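Local coordinates for protein HemO (Neisseria meningitidis, PDB 1J77) that binds heme and probably degrades it as a heme oxygenase, opening the porphyrin ring, at residues A[51-59]-A[97-105]. Residues are numbered along the deposited sequence; the frame is centred on the assembly and turned at random.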
ATOM      1  N   VAL A  51       6.059  -4.108   6.489  1.00 16.87           N
ATOM      2  CA  VAL A  51       7.228  -3.427   5.983  1.00 15.97           C
ATOM      3  C   VAL A  51       6.816  -2.268   5.111  1.00 15.75           C
ATOM      4  O   VAL A  51       7.357  -1.139   5.216  1.00 16.83           O
ATOM      5  CB  VAL A  51       8.165  -4.380   5.190  1.00 16.68           C
ATOM      6  CG1 VAL A  51       9.336  -3.650   4.554  1.00 16.96           C
ATOM      7  CG2 VAL A  51       8.663  -5.447   6.095  1.00 18.50           C
ATOM      8  N   PHE A  52       5.893  -2.519   4.205  1.00 14.86           N
ATOM      9  CA  PHE A  52       5.440  -1.437   3.338  1.00 16.16           C
ATOM     10  C   PHE A  52       4.845  -0.274   4.140  1.00 15.36           C
ATOM     11  O   PHE A  52       5.129   0.912   3.881  1.00 15.45           O
ATOM     12  CB  PHE A  52       4.444  -1.925   2.282  1.00 16.35           C
ATOM     13  CG  PHE A  52       4.000  -0.815   1.361  1.00 17.55           C
ATOM     14  CD1 PHE A  52       4.837  -0.352   0.356  1.00 19.04           C
ATOM     15  CD2 PHE A  52       2.777  -0.253   1.503  1.00 20.68           C
ATOM     16  CE1 PHE A  52       4.429   0.693  -0.476  1.00 21.39           C
ATOM     17  CE2 PHE A  52       2.391   0.781   0.652  1.00 23.31           C
ATOM     18  CZ  PHE A  52       3.213   1.215  -0.293  1.00 20.93           C
ATOM     19  N   HIS A  53       3.960  -0.590   5.066  1.00 16.06           N
ATOM     20  CA  HIS A  53       3.310   0.481   5.835  1.00 16.26           C
ATOM     21  C   HIS A  53       4.294   1.161   6.791  1.00 16.50           C
ATOM     22  O   HIS A  53       4.191   2.355   7.035  1.00 17.72           O
ATOM     23  CB  HIS A  53       2.058  -0.058   6.524  1.00 17.46           C
ATOM     24  CG  HIS A  53       0.912  -0.127   5.576  1.00 19.02           C
ATOM     25  ND1 HIS A  53       0.500  -1.278   4.916  1.00 22.46           N
ATOM     26  CD2 HIS A  53       0.172   0.879   5.069  1.00 20.44           C
ATOM     27  CE1 HIS A  53      -0.504  -0.976   4.115  1.00 21.88           C
ATOM     28  NE2 HIS A  53      -0.712   0.327   4.177  1.00 23.61           N
ATOM     29  N   LYS A  54       5.280   0.455   7.304  1.00 17.39           N
ATOM     30  CA  LYS A  54       6.322   1.149   8.064  1.00 16.96           C
ATOM     31  C   LYS A  54       7.072   2.163   7.194  1.00 17.29           C
ATOM     32  O   LYS A  54       7.371   3.286   7.624  1.00 17.22           O
ATOM     33  CB  LYS A  54       7.289   0.136   8.689  1.00 17.80           C
ATOM     34  CG  LYS A  54       8.533   0.760   9.371  1.00 19.72           C
ATOM     35  CD  LYS A  54       8.222   1.623  10.518  1.00 23.08           C
ATOM     36  CE  LYS A  54       9.508   2.296  11.075  1.00 24.20           C
ATOM     37  NZ  LYS A  54       9.272   2.826  12.441  1.00 27.14           N
ATOM     38  N   ALA A  55       7.409   1.780   5.982  1.00 17.67           N
ATOM     39  CA  ALA A  55       8.158   2.584   5.045  1.00 15.37           C
ATOM     40  C   ALA A  55       7.480   3.905   4.695  1.00 16.70           C
ATOM     41  O   ALA A  55       8.155   4.807   4.182  1.00 18.45           O
ATOM     42  CB  ALA A  55       8.436   1.790   3.767  1.00 17.16           C
ATOM     43  N   VAL A  56       6.164   3.974   4.857  1.00 16.18           N
ATOM     44  CA  VAL A  56       5.478   5.211   4.542  1.00 17.05           C
ATOM     45  C   VAL A  56       5.029   5.973   5.758  1.00 16.99           C
ATOM     46  O   VAL A  56       4.448   7.053   5.634  1.00 17.61           O
ATOM     47  CB  VAL A  56       4.295   5.014   3.568  1.00 17.81           C
ATOM     48  CG1 VAL A  56       4.744   4.519   2.183  1.00 18.25           C
ATOM     49  CG2 VAL A  56       3.193   4.139   4.189  1.00 17.31           C
ATOM     50  N   ASP A  57       5.342   5.469   6.941  1.00 17.29           N
ATOM     51  CA  ASP A  57       4.888   6.032   8.199  1.00 18.43           C
ATOM     52  C   ASP A  57       5.282   7.487   8.403  1.00 17.74           C
ATOM     53  O   ASP A  57       4.472   8.263   8.842  1.00 19.92           O
ATOM     54  CB  ASP A  57       5.358   5.173   9.375  1.00 18.72           C
ATOM     55  CG  ASP A  57       4.518   5.405  10.579  1.00 23.11           C
ATOM     56  OD1 ASP A  57       5.058   5.813  11.648  1.00 24.49           O
ATOM     57  OD2 ASP A  57       3.281   5.262  10.481  1.00 24.87           O
ATOM     58  N   HIS A  58       6.522   7.794   8.055  1.00 17.30           N
ATOM     59  CA  HIS A  58       7.053   9.159   8.224  1.00 18.38           C
ATOM     60  C   HIS A  58       6.420  10.127   7.204  1.00 18.56           C
ATOM     61  O   HIS A  58       6.436  11.374   7.398  1.00 20.09           O
ATOM     62  CB  HIS A  58       8.576   9.130   8.074  1.00 18.30           C
ATOM     63  CG  HIS A  58       9.046   8.857   6.676  1.00 18.90           C
ATOM     64  ND1 HIS A  58       8.809   7.651   6.036  1.00 18.21           N
ATOM     65  CD2 HIS A  58       9.661   9.647   5.756  1.00 20.10           C
ATOM     66  CE1 HIS A  58       9.305   7.703   4.807  1.00 17.60           C
ATOM     67  NE2 HIS A  58       9.802   8.911   4.600  1.00 19.59           N
ATOM     68  N   ILE A  59       5.893   9.601   6.099  1.00 18.70           N
ATOM     69  CA  ILE A  59       5.237  10.443   5.108  1.00 19.07           C
ATOM     70  C   ILE A  59       3.839  10.818   5.610  1.00 19.58           C
ATOM     71  O   ILE A  59       3.413  11.956   5.460  1.00 19.10           O
ATOM     72  CB  ILE A  59       5.180   9.727   3.743  1.00 18.32           C
ATOM     73  CG1 ILE A  59       6.591   9.345   3.293  1.00 19.75           C
ATOM     74  CG2 ILE A  59       4.454  10.639   2.688  1.00 19.91           C
ATOM     75  CD1 ILE A  59       6.639   8.558   1.990  1.00 20.25           C
ATOM     76  N   LYS A  97      16.431  -5.615   5.769  1.00 41.41           N
ATOM     77  CA  LYS A  97      17.244  -4.631   5.063  1.00 41.34           C
ATOM     78  C   LYS A  97      16.808  -3.218   5.432  1.00 40.37           C
ATOM     79  O   LYS A  97      15.775  -3.020   6.087  1.00 40.30           O
ATOM     80  CB  LYS A  97      17.159  -4.855   3.549  1.00 42.01           C
ATOM     81  CG  LYS A  97      16.936  -6.323   3.148  1.00 43.90           C
ATOM     82  CD  LYS A  97      18.036  -6.837   2.227  1.00 46.19           C
ATOM     83  CE  LYS A  97      18.094  -8.360   2.223  1.00 48.16           C
ATOM     84  NZ  LYS A  97      18.849  -8.901   1.027  1.00 49.74           N
ATOM     85  N   GLU A  98      17.616  -2.246   5.032  1.00 38.49           N
ATOM     86  CA  GLU A  98      17.315  -0.863   5.280  1.00 37.46           C
ATOM     87  C   GLU A  98      16.060  -0.478   4.552  1.00 34.41           C
ATOM     88  O   GLU A  98      15.872  -0.816   3.405  1.00 33.65           O
ATOM     89  CB  GLU A  98      18.417   0.032   4.781  1.00 38.43           C
ATOM     90  CG  GLU A  98      18.543   1.277   5.621  1.00 41.31           C
ATOM     91  CD  GLU A  98      19.376   2.324   4.947  1.00 45.23           C
ATOM     92  OE1 GLU A  98      20.594   2.360   5.209  1.00 46.72           O
ATOM     93  OE2 GLU A  98      18.804   3.084   4.139  1.00 48.34           O
ATOM     94  N   LEU A  99      15.215   0.274   5.221  1.00 31.68           N
ATOM     95  CA  LEU A  99      13.963   0.680   4.637  1.00 29.00           C
ATOM     96  C   LEU A  99      14.078   2.025   3.947  1.00 25.92           C
ATOM     97  O   LEU A  99      14.763   2.927   4.420  1.00 26.15           O
ATOM     98  CB  LEU A  99      12.910   0.781   5.719  1.00 29.45           C
ATOM     99  CG  LEU A  99      12.102  -0.484   5.996  1.00 32.68           C
ATOM    100  CD1 LEU A  99      10.846  -0.138   6.708  1.00 32.75           C
ATOM    101  CD2 LEU A  99      11.759  -1.118   4.707  1.00 34.52           C
ATOM    102  N   PRO A 100      13.384   2.180   2.832  1.00 23.53           N
ATOM    103  CA  PRO A 100      13.268   3.467   2.130  1.00 23.03           C
ATOM    104  C   PRO A 100      12.694   4.502   3.057  1.00 22.34           C
ATOM    105  O   PRO A 100      11.836   4.170   3.896  1.00 21.97           O
ATOM    106  CB  PRO A 100      12.274   3.162   1.002  1.00 23.77           C
ATOM    107  CG  PRO A 100      12.316   1.669   0.849  1.00 24.75           C
ATOM    108  CD  PRO A 100      12.651   1.091   2.150  1.00 23.68           C
ATOM    109  N   TYR A 101      13.123   5.758   2.917  1.00 20.71           N
ATOM    110  CA  TYR A 101      12.631   6.838   3.742  1.00 20.20           C
ATOM    111  C   TYR A 101      12.605   8.011   2.784  1.00 20.78           C
ATOM    112  O   TYR A 101      13.426   8.939   2.845  1.00 21.94           O
ATOM    113  CB  TYR A 101      13.605   7.047   4.911  1.00 19.56           C
ATOM    114  CG  TYR A 101      13.145   7.897   6.057  1.00 18.36           C
ATOM    115  CD1 TYR A 101      12.406   7.360   7.123  1.00 19.02           C
ATOM    116  CD2 TYR A 101      13.497   9.226   6.152  1.00 18.84           C
ATOM    117  CE1 TYR A 101      12.019   8.135   8.199  1.00 19.21           C
ATOM    118  CE2 TYR A 101      13.126   9.975   7.202  1.00 18.36           C
ATOM    119  CZ  TYR A 101      12.391   9.449   8.257  1.00 18.24           C
ATOM    120  OH  TYR A 101      12.085  10.243   9.352  1.00 19.51           O
ATOM    121  N   GLU A 102      11.582   8.009   1.935  1.00 20.41           N
ATOM    122  CA  GLU A 102      11.540   8.936   0.829  1.00 21.98           C
ATOM    123  C   GLU A 102      11.071  10.316   1.287  1.00 21.68           C
ATOM    124  O   GLU A 102      10.385  10.483   2.316  1.00 21.31           O
ATOM    125  CB  GLU A 102      10.643   8.382  -0.295  1.00 21.57           C
ATOM    126  CG  GLU A 102      10.789   9.146  -1.609  1.00 24.47           C
ATOM    127  CD  GLU A 102      12.210   9.307  -2.085  1.00 25.87           C
ATOM    128  OE1 GLU A 102      12.669   8.356  -2.791  1.00 25.47           O
ATOM    129  OE2 GLU A 102      12.857  10.395  -1.770  1.00 23.41           O
ATOM    130  N   ALA A 103      11.420  11.317   0.480  1.00 22.69           N
ATOM    131  CA  ALA A 103      11.109  12.700   0.805  1.00 23.69           C
ATOM    132  C   ALA A 103      10.681  13.476  -0.430  1.00 23.73           C
ATOM    133  O   ALA A 103      10.784  12.971  -1.552  1.00 23.43           O
ATOM    134  CB  ALA A 103      12.348  13.362   1.407  1.00 24.59           C
ATOM    135  N   GLY A 104      10.159  14.683  -0.199  1.00 24.13           N
ATOM    136  CA  GLY A 104       9.838  15.599  -1.275  1.00 24.09           C
ATOM    137  C   GLY A 104       8.761  15.124  -2.227  1.00 23.69           C
ATOM    138  O   GLY A 104       7.760  14.515  -1.819  1.00 22.75           O
ATOM    139  N   ASN A 105       8.922  15.472  -3.503  1.00 24.01           N
ATOM    140  CA  ASN A 105       7.923  15.132  -4.492  1.00 23.73           C
ATOM    141  C   ASN A 105       7.769  13.619  -4.637  1.00 23.88           C
ATOM    142  O   ASN A 105       6.653  13.132  -4.755  1.00 24.02           O
ATOM    143  CB  ASN A 105       8.236  15.816  -5.822  1.00 24.32           C
ATOM    144  CG  ASN A 105       8.110  17.357  -5.728  1.00 26.48           C
ATOM    145  OD1 ASN A 105       7.194  17.871  -5.108  1.00 29.51           O
ATOM    146  ND2 ASN A 105       9.025  18.072  -6.379  1.00 30.55           N
TER
HETATM  147  O   HOH W   1       9.606   5.741   1.853  1.00 21.37           O
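His58 holds CG between its backbone N and carbonyl carbon (chi1 70°), and Tyr101 holds CG opposite its own backbone N. These torsions bring the two rings together, and they stack face to face. The centroids are 3.8 Å apart. The stack is nearly parallel, with the planes meeting at 10°. Tyr101 CE1 comes closest, 3.4 Å from His58 CG. The opposite face of the imidazole takes CG1 of Ile59, offset toward the rim, so the ring is held between the two side chains.

NE2 of His58 donates to the backbone O of Glu102 at 2.8 Å. It meets a lone pair in the carbonyl plane, and the N-H...O angle is 153°. The oxygen lies slightly out of the imidazole plane. Stack and bond together fix the rotation of the ring, and the bond places the proton on NE2.

The protein has the all-helical heme oxygenase fold. Here the C-terminal part of helix 39-60 packs on the extended chain that leads into helix 104-119. On its other side, Phe52 of the same helix touches the heme.

One water bridges the two backbones beside the imidazole edge. It donates to Ala55 O at 2.9 Å and accepts from Glu102 N at 3.0 Å. The carboxylate of Glu102 curls over to the following residue, where OE2 accepts from Ala103 N at 2.8 Å, on its anti side.

At the other end the contact is made by aliphatic carbons. Leu99 spreads its two methyl groups over one turn of the helix. CD2 meets CG1 of Val51 at 3.5 Å. CD1 rests at 3.6 Å against CG of Lys54, part of its aliphatic stem. The side chains of Lys54 and Leu99 cross at about a right angle. CD1 also lies near CB of Ala55. Phe183 of helix 167-192 touches both Leu99 and Pro100, and Val187 touches Val51.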